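Local coordinates for denovo NTF2 (PDB 6W40), which is a de novo designed NTF2-like protein, produced by an enumerative algorithm for building diverse pocket structures, and probably has no natural biological role, at residues F27-D32 and K111-V115; E99-I104 and R116-R120; R9-E13 and V107-I112. All blocks are in the same frame, centred on the assembly; numbering follows the deposited sequence.

Contact 1 of 3, residues F27-D32 and K111-V115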
# COMPACT_ATOMS: atom_id res chain seq x y z
N PHE A 27 -5.25 -10.52 7.70
CA PHE A 27 -3.92 -10.77 8.23
C PHE A 27 -3.67 -12.25 8.47
O PHE A 27 -2.52 -12.69 8.44
CB PHE A 27 -3.71 -9.98 9.52
CG PHE A 27 -2.33 -10.11 10.10
CD1 PHE A 27 -1.29 -9.32 9.64
CD2 PHE A 27 -2.08 -11.02 11.12
CE1 PHE A 27 -0.02 -9.44 10.18
CE2 PHE A 27 -0.81 -11.15 11.65
CZ PHE A 27 0.22 -10.35 11.18
N HIS A 28 -4.73 -13.03 8.70
CA HIS A 28 -4.57 -14.45 8.99
C HIS A 28 -4.12 -15.23 7.76
O HIS A 28 -3.32 -16.16 7.87
CB HIS A 28 -5.87 -15.02 9.55
CG HIS A 28 -5.78 -16.46 9.96
ND1 HIS A 28 -5.89 -17.50 9.07
CD2 HIS A 28 -5.60 -17.03 11.18
CE1 HIS A 28 -5.78 -18.65 9.71
NE2 HIS A 28 -5.61 -18.39 11.00
N GLU A 29 -4.63 -14.86 6.59
CA GLU A 29 -4.31 -15.59 5.37
C GLU A 29 -2.91 -15.28 4.84
O GLU A 29 -2.39 -16.04 4.02
CB GLU A 29 -5.35 -15.30 4.29
CG GLU A 29 -5.27 -13.90 3.70
CD GLU A 29 -6.46 -13.57 2.81
OE1 GLU A 29 -7.53 -14.19 3.00
OE2 GLU A 29 -6.33 -12.69 1.93
N MET A 30 -2.30 -14.18 5.28
CA MET A 30 -0.97 -13.80 4.84
C MET A 30 0.10 -14.02 5.90
O MET A 30 1.29 -13.80 5.62
CB MET A 30 -0.95 -12.34 4.40
CG MET A 30 -1.93 -12.01 3.29
SD MET A 30 -2.06 -10.23 3.06
CE MET A 30 -2.40 -9.72 4.75
N ALA A 31 -0.28 -14.44 7.10
CA ALA A 31 0.67 -14.63 8.19
C ALA A 31 1.31 -16.01 8.10
O ALA A 31 0.61 -17.01 7.89
CB ALA A 31 -0.02 -14.45 9.54
N ASP A 32 2.63 -16.06 8.25
CA ASP A 32 3.33 -17.32 8.38
C ASP A 32 2.82 -18.07 9.61
O ASP A 32 2.48 -17.45 10.62
CB ASP A 32 4.84 -17.08 8.48
CG ASP A 32 5.65 -18.37 8.54
OD1 ASP A 32 5.61 -19.06 9.58
OD2 ASP A 32 6.34 -18.69 7.55
N LYS A 111 4.85 -14.94 2.88
CA LYS A 111 4.06 -14.85 4.10
C LYS A 111 4.72 -13.90 5.08
O LYS A 111 5.95 -13.75 5.10
CB LYS A 111 3.88 -16.23 4.74
CG LYS A 111 2.94 -17.15 3.98
CD LYS A 111 1.49 -16.73 4.18
CE LYS A 111 0.56 -17.45 3.22
NZ LYS A 111 0.73 -16.98 1.82
N ILE A 112 3.90 -13.24 5.89
CA ILE A 112 4.40 -12.32 6.90
C ILE A 112 5.01 -13.15 8.03
O ILE A 112 4.29 -13.86 8.74
CB ILE A 112 3.30 -11.39 7.42
CG1 ILE A 112 2.69 -10.58 6.27
CG2 ILE A 112 3.85 -10.46 8.49
CD1 ILE A 112 1.56 -9.67 6.70
N LYS A 113 6.33 -13.06 8.19
CA LYS A 113 7.04 -13.83 9.20
C LYS A 113 7.22 -13.06 10.51
O LYS A 113 7.29 -13.69 11.57
CB LYS A 113 8.41 -14.26 8.67
CG LYS A 113 9.24 -15.08 9.64
CD LYS A 113 8.51 -16.35 10.08
CE LYS A 113 9.26 -17.06 11.20
NZ LYS A 113 9.32 -16.23 12.44
N LYS A 114 7.28 -11.73 10.46
CA LYS A 114 7.47 -10.95 11.68
C LYS A 114 6.81 -9.59 11.53
O LYS A 114 6.91 -8.95 10.48
CB LYS A 114 8.96 -10.78 11.99
CG LYS A 114 9.24 -10.11 13.32
CD LYS A 114 10.73 -10.03 13.59
CE LYS A 114 11.01 -9.42 14.95
NZ LYS A 114 12.46 -9.34 15.24
N VAL A 115 6.13 -9.16 12.59
CA VAL A 115 5.54 -7.83 12.68
C VAL A 115 6.03 -7.17 13.95
O VAL A 115 6.00 -7.79 15.02
CB VAL A 115 4.00 -7.88 12.67
CG1 VAL A 115 3.42 -6.47 12.80
CG2 VAL A 115 3.49 -8.55 11.41

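Contact 2 of 3, residues E99-I104 and R116-R120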
# COMPACT_ATOMS: atom_id res chain seq x y z
N GLU A 99 -2.47 8.19 17.58
CA GLU A 99 -1.09 8.19 18.06
C GLU A 99 -0.14 7.78 16.95
O GLU A 99 -0.49 7.03 16.03
CB GLU A 99 -0.94 7.26 19.26
CG GLU A 99 -1.66 7.75 20.51
CD GLU A 99 -1.75 6.69 21.58
OE1 GLU A 99 -1.40 5.53 21.30
OE2 GLU A 99 -2.16 7.02 22.72
N ASP A 100 1.09 8.30 17.02
CA ASP A 100 2.12 7.95 16.05
C ASP A 100 2.53 6.50 16.22
O ASP A 100 2.64 5.99 17.34
CB ASP A 100 3.33 8.87 16.21
CG ASP A 100 3.01 10.32 15.88
OD1 ASP A 100 1.82 10.64 15.70
OD2 ASP A 100 3.96 11.13 15.80
N VAL A 101 2.77 5.82 15.10
CA VAL A 101 3.06 4.39 15.10
C VAL A 101 4.11 4.10 14.04
O VAL A 101 4.11 4.70 12.96
CB VAL A 101 1.78 3.57 14.85
CG1 VAL A 101 1.14 3.94 13.51
CG2 VAL A 101 2.07 2.07 14.91
N GLU A 102 5.04 3.20 14.37
CA GLU A 102 6.00 2.67 13.42
C GLU A 102 5.75 1.17 13.29
O GLU A 102 5.60 0.47 14.30
CB GLU A 102 7.44 2.93 13.87
CG GLU A 102 8.49 2.36 12.93
CD GLU A 102 9.91 2.63 13.39
OE1 GLU A 102 10.09 3.45 14.32
OE2 GLU A 102 10.84 2.03 12.83
N LEU A 103 5.70 0.68 12.05
CA LEU A 103 5.42 -0.72 11.80
C LEU A 103 6.53 -1.31 10.94
O LEU A 103 6.93 -0.71 9.94
CB LEU A 103 4.06 -0.91 11.11
CG LEU A 103 2.86 -0.35 11.88
CD1 LEU A 103 2.51 1.05 11.38
CD2 LEU A 103 1.68 -1.29 11.79
N ILE A 104 7.00 -2.49 11.33
CA ILE A 104 8.04 -3.21 10.60
C ILE A 104 7.49 -4.59 10.27
O ILE A 104 7.15 -5.36 11.17
CB ILE A 104 9.34 -3.30 11.40
CG1 ILE A 104 9.90 -1.90 11.64
CG2 ILE A 104 10.35 -4.18 10.67
CD1 ILE A 104 10.97 -1.85 12.70
N ARG A 116 6.49 -5.93 13.84
CA ARG A 116 6.85 -5.12 15.00
C ARG A 116 6.05 -3.83 14.96
O ARG A 116 5.95 -3.19 13.91
CB ARG A 116 8.35 -4.81 15.05
CG ARG A 116 8.74 -4.01 16.28
CD ARG A 116 10.25 -3.84 16.41
NE ARG A 116 10.59 -3.23 17.69
CZ ARG A 116 11.83 -2.92 18.07
NH1 ARG A 116 12.85 -3.16 17.25
NH2 ARG A 116 12.05 -2.37 19.25
N ILE A 117 5.47 -3.46 16.10
CA ILE A 117 4.65 -2.26 16.21
C ILE A 117 5.12 -1.47 17.42
O ILE A 117 5.18 -2.01 18.53
CB ILE A 117 3.15 -2.60 16.32
CG1 ILE A 117 2.66 -3.21 15.01
CG2 ILE A 117 2.35 -1.36 16.68
CD1 ILE A 117 1.20 -3.59 15.00
N ILE A 118 5.47 -0.21 17.20
CA ILE A 118 5.98 0.67 18.25
C ILE A 118 5.07 1.89 18.31
O ILE A 118 4.89 2.59 17.31
CB ILE A 118 7.43 1.09 17.99
CG1 ILE A 118 8.32 -0.15 17.86
CG2 ILE A 118 7.93 2.00 19.10
CD1 ILE A 118 9.71 0.14 17.36
N ILE A 119 4.48 2.13 19.49
CA ILE A 119 3.56 3.24 19.70
C ILE A 119 4.12 4.11 20.82
O ILE A 119 4.41 3.61 21.91
CB ILE A 119 2.15 2.74 20.05
CG1 ILE A 119 1.64 1.77 18.99
CG2 ILE A 119 1.20 3.92 20.20
CD1 ILE A 119 0.28 1.19 19.30
N ARG A 120 4.27 5.40 20.54
CA ARG A 120 4.69 6.36 21.55
C ARG A 120 3.57 7.35 21.84
O ARG A 120 2.73 7.62 20.98
CB ARG A 120 5.95 7.11 21.12
CG ARG A 120 7.17 6.22 20.89
CD ARG A 120 8.45 7.02 21.07
NE ARG A 120 8.37 8.33 20.42
CZ ARG A 120 9.24 9.31 20.62
NH1 ARG A 120 10.25 9.14 21.46
NH2 ARG A 120 9.10 10.47 19.98
OXT ARG A 120 3.48 7.91 22.94

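Contact 3 of 3, residues R9-E13 and V107-I112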
# COMPACT_ATOMS: atom_id res chain seq x y z
N ARG A 9 5.15 -10.51 -4.10
CA ARG A 9 4.52 -10.82 -2.82
C ARG A 9 4.57 -9.63 -1.87
O ARG A 9 3.59 -9.33 -1.19
CB ARG A 9 5.18 -12.05 -2.20
CG ARG A 9 4.70 -13.37 -2.78
CD ARG A 9 5.85 -14.31 -3.12
NE ARG A 9 6.97 -14.19 -2.19
CZ ARG A 9 8.03 -14.99 -2.20
NH1 ARG A 9 8.11 -15.97 -3.09
NH2 ARG A 9 9.00 -14.82 -1.32
N ASP A 10 5.71 -8.93 -1.83
CA ASP A 10 5.83 -7.76 -0.97
C ASP A 10 4.78 -6.71 -1.31
O ASP A 10 4.10 -6.19 -0.42
CB ASP A 10 7.24 -7.17 -1.08
CG ASP A 10 8.09 -7.42 0.15
OD1 ASP A 10 7.53 -7.44 1.27
OD2 ASP A 10 9.32 -7.60 0.00
N MET A 11 4.62 -6.41 -2.60
CA MET A 11 3.65 -5.40 -3.02
C MET A 11 2.23 -5.80 -2.63
O MET A 11 1.44 -4.96 -2.17
CB MET A 11 3.74 -5.18 -4.53
CG MET A 11 4.89 -4.29 -4.95
SD MET A 11 4.66 -2.58 -4.46
CE MET A 11 3.15 -2.17 -5.33
N MET A 12 1.88 -7.08 -2.81
CA MET A 12 0.55 -7.54 -2.43
C MET A 12 0.31 -7.41 -0.93
O MET A 12 -0.83 -7.20 -0.49
CB MET A 12 0.33 -8.98 -2.87
CG MET A 12 -0.06 -9.13 -4.34
SD MET A 12 -0.27 -10.84 -4.86
CE MET A 12 -1.42 -11.44 -3.63
N GLU A 13 1.37 -7.52 -0.12
CA GLU A 13 1.22 -7.29 1.31
C GLU A 13 0.91 -5.82 1.60
O GLU A 13 0.01 -5.51 2.39
CB GLU A 13 2.48 -7.72 2.06
CG GLU A 13 2.96 -9.13 1.78
CD GLU A 13 2.12 -10.20 2.44
OE1 GLU A 13 1.11 -9.87 3.09
OE2 GLU A 13 2.47 -11.40 2.31
N VAL A 107 8.69 -10.11 5.37
CA VAL A 107 8.01 -11.05 4.48
C VAL A 107 9.00 -12.14 4.08
O VAL A 107 10.07 -11.84 3.54
CB VAL A 107 7.43 -10.34 3.25
CG1 VAL A 107 6.80 -11.35 2.31
CG2 VAL A 107 6.43 -9.29 3.67
N VAL A 108 8.64 -13.39 4.36
CA VAL A 108 9.47 -14.54 4.03
C VAL A 108 8.61 -15.54 3.28
O VAL A 108 7.59 -16.01 3.80
CB VAL A 108 10.08 -15.20 5.29
CG1 VAL A 108 10.83 -16.47 4.90
CG2 VAL A 108 11.00 -14.23 6.01
N ASP A 109 9.02 -15.86 2.05
CA ASP A 109 8.33 -16.85 1.21
C ASP A 109 6.85 -16.49 1.03
O ASP A 109 5.96 -17.33 1.16
CB ASP A 109 8.50 -18.26 1.77
CG ASP A 109 8.08 -19.34 0.79
OD1 ASP A 109 7.03 -19.98 1.02
OD2 ASP A 109 8.78 -19.54 -0.22
N GLY A 110 6.60 -15.22 0.73
CA GLY A 110 5.25 -14.74 0.48
C GLY A 110 4.36 -14.63 1.69
O GLY A 110 3.19 -14.27 1.53
N LYS A 111 4.85 -14.94 2.88
CA LYS A 111 4.06 -14.85 4.10
C LYS A 111 4.72 -13.90 5.08
O LYS A 111 5.95 -13.75 5.10
CB LYS A 111 3.88 -16.23 4.74
CG LYS A 111 2.94 -17.15 3.98
CD LYS A 111 1.49 -16.73 4.18
CE LYS A 111 0.56 -17.45 3.22
NZ LYS A 111 0.73 -16.98 1.82
N ILE A 112 3.90 -13.24 5.89
CA ILE A 112 4.40 -12.32 6.90
C ILE A 112 5.01 -13.15 8.03
O ILE A 112 4.29 -13.86 8.74
CB ILE A 112 3.30 -11.39 7.42
CG1 ILE A 112 2.69 -10.58 6.27
CG2 ILE A 112 3.85 -10.46 8.49
CD1 ILE A 112 1.56 -9.67 6.70

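Contact 1 of 3, residues F27-D32 and K111-V115
Both backbone polar groups of Ile-112 are used by the segment 27-32. Ile-112 N donates to Met-30 O at 2.7 Å, almost straight at 174°, while Asp-32 N donates to Ile-112 O at 2.8 Å from well above the carbonyl plane. Between these bonds Ala-31 and Ile-112 form a parallel bridge. Lys-111 bends at chi2 (-74°) and lays its methylenes along the carbonyls of Glu-29 and Met-30, with CD 3.3 Å from Met-30 O and CE 3.4 Å from Glu-29 O. With an alanine here, those two carbonyls would probably lose the aliphatic cover of CD and CE. Asp-32 CG meets Lys-113 CD at 3.8 Å, but their polar ends go to Asp-34: OD1 to its N, NZ to its O. On the buried side, Phe-27 CG lies anti to the backbone N (chi1 -177°), which swings the ring beneath the strand. Val-115 CG2 meets the ring edge in plane, 3.7 Å from CZ, and Ile-112 CD1 approaches CE1 obliquely at 3.8 Å. Lys-113 and Lys-114 both face Ile-106 as a classic beta bulge, in keeping with the strongly curved sheet of the NTF2-like fold.

Contact 2 of 3, residues E99-I104 and R116-R120
Arg-116 O is gripped twice by the strand opposite: Ile-104 N donates to it at 2.9 Å, in the carbonyl plane, and Leu-103 CA comes within 3.3 Å as a CA-H...O contact. Arg-116 N returns a bond of 2.8 Å to Ile-104 O, closing one hydrogen-bonded antiparallel pair. Glu-102 and Ile-118 form the next, their N and O exchanging two bonds. The axes of strand segments 100-104 and 116-119 approach to 4.8 Å and their directions differ by 168°, nearly antiparallel, as the two arms of a beta hairpin.

The face carrying Val-101, Leu-103, Ile-117 and Ile-119 is buried. Val-101 CG1 takes the crowded position between backbone N and carbonyl carbon (chi1 59°), which sends CG2 across to Ile-117 CG2 at 3.9 Å and leaves it also touching Ile-119 CG1. Leu-103 and Ile-117 lie side by side, CD2 against CG1 at 3.9 Å. At the open end Glu-99 crosses Ile-119 at about a right angle, while its OE1 accepts from Trp-65 NE1. On the other face Ile-104 CB rests 4.1 Å from Arg-116 CB, and the extended arginine runs outward to a salt bridge with Asp-40.

Strand 81-90 bonds to the outer side of 100-104, strand 35-41 borders 116-119, and helix 51-65 brings Leu-58 and Leu-61 down onto Ile-117.

Contact 3 of 3, residues R9-E13 and V107-I112
Arg-9 turns one face of its guanidinium toward the hairpin turn, over Asp-109 CA and Gly-110 N, its plane steeply inclined to the peptide between those residues. Asp-109 C sits beneath that face, offset toward the rim, and Arg-9 NH2 comes within 3.3 Å of Asp-109 CA. Arg-9 NE and Gly-110 N are 3.1 Å apart, but both are donors, so this is close packing and not a hydrogen bond. Lower down the side chain, Arg-9 CG rests 3.6 Å from Gly-110 CA. Bends at chi2 (133°) and chi3 (35°) carry the chain along the glycine before the guanidinium reaches Asp-109.

One turn further on, Glu-13 folds back at chi2 (-75°) and slides past Ile-112, its OE1 3.6 Å from Ile-112 CG1. Its OE2 stands 3.1 Å from Gly-110 O; two acceptors this close in a buried place would probably favour the protonated acid. Glu-13 CG also touches Val-107 CG2 at 4.0 Å. The same methyl lies 3.2 Å from Asp-10 OD1, whose carboxylate makes its salt bridge through OD2 with Lys-6, a turn earlier on the helix.

What the helix grips is the tip of a two-residue beta hairpin: Val-108 to Lys-111 form a type I' turn, closed by backbone bonds in both directions between those two residues, with Asp-109 and Gly-110 at its corners. Gly-110 has positive phi, which suits glycine, and a CB there would fall only 3.2 Å from Arg-9 CD.

Beside the hairpin, Val-107 bonds through its backbone to Asp-80, next to strand 81-90, and Met-30 of the short helix 27-30 packs against Glu-13. Another side of helix 2-18 faces the second subunit, where Met-11 packs on Glu-13 of that subunit and Met-12 on Ile-72 of that subunit.

In the fold
From the N terminus, helix 2-18 comes first, and contact 3 closes the loop from it to the hairpin turn 94 residues on. Next along the chain, segment 27-32, a short helix running into a short strand, returns to the start of the last strand in contact 1, so contacts 1 and 3 end on the same stretch and share Lys-111 and Ile-112. Contact 2 is far more local, closing only the two arms of the hairpin. Its segments alternate along the chain with those of both other contacts. Strand 111-119 thus meets helices 2-18 and 27-30 near its start and pairs with strand 100-108 toward its C-terminal end, contact 2 lying about 17 Å from contact 1 between centres.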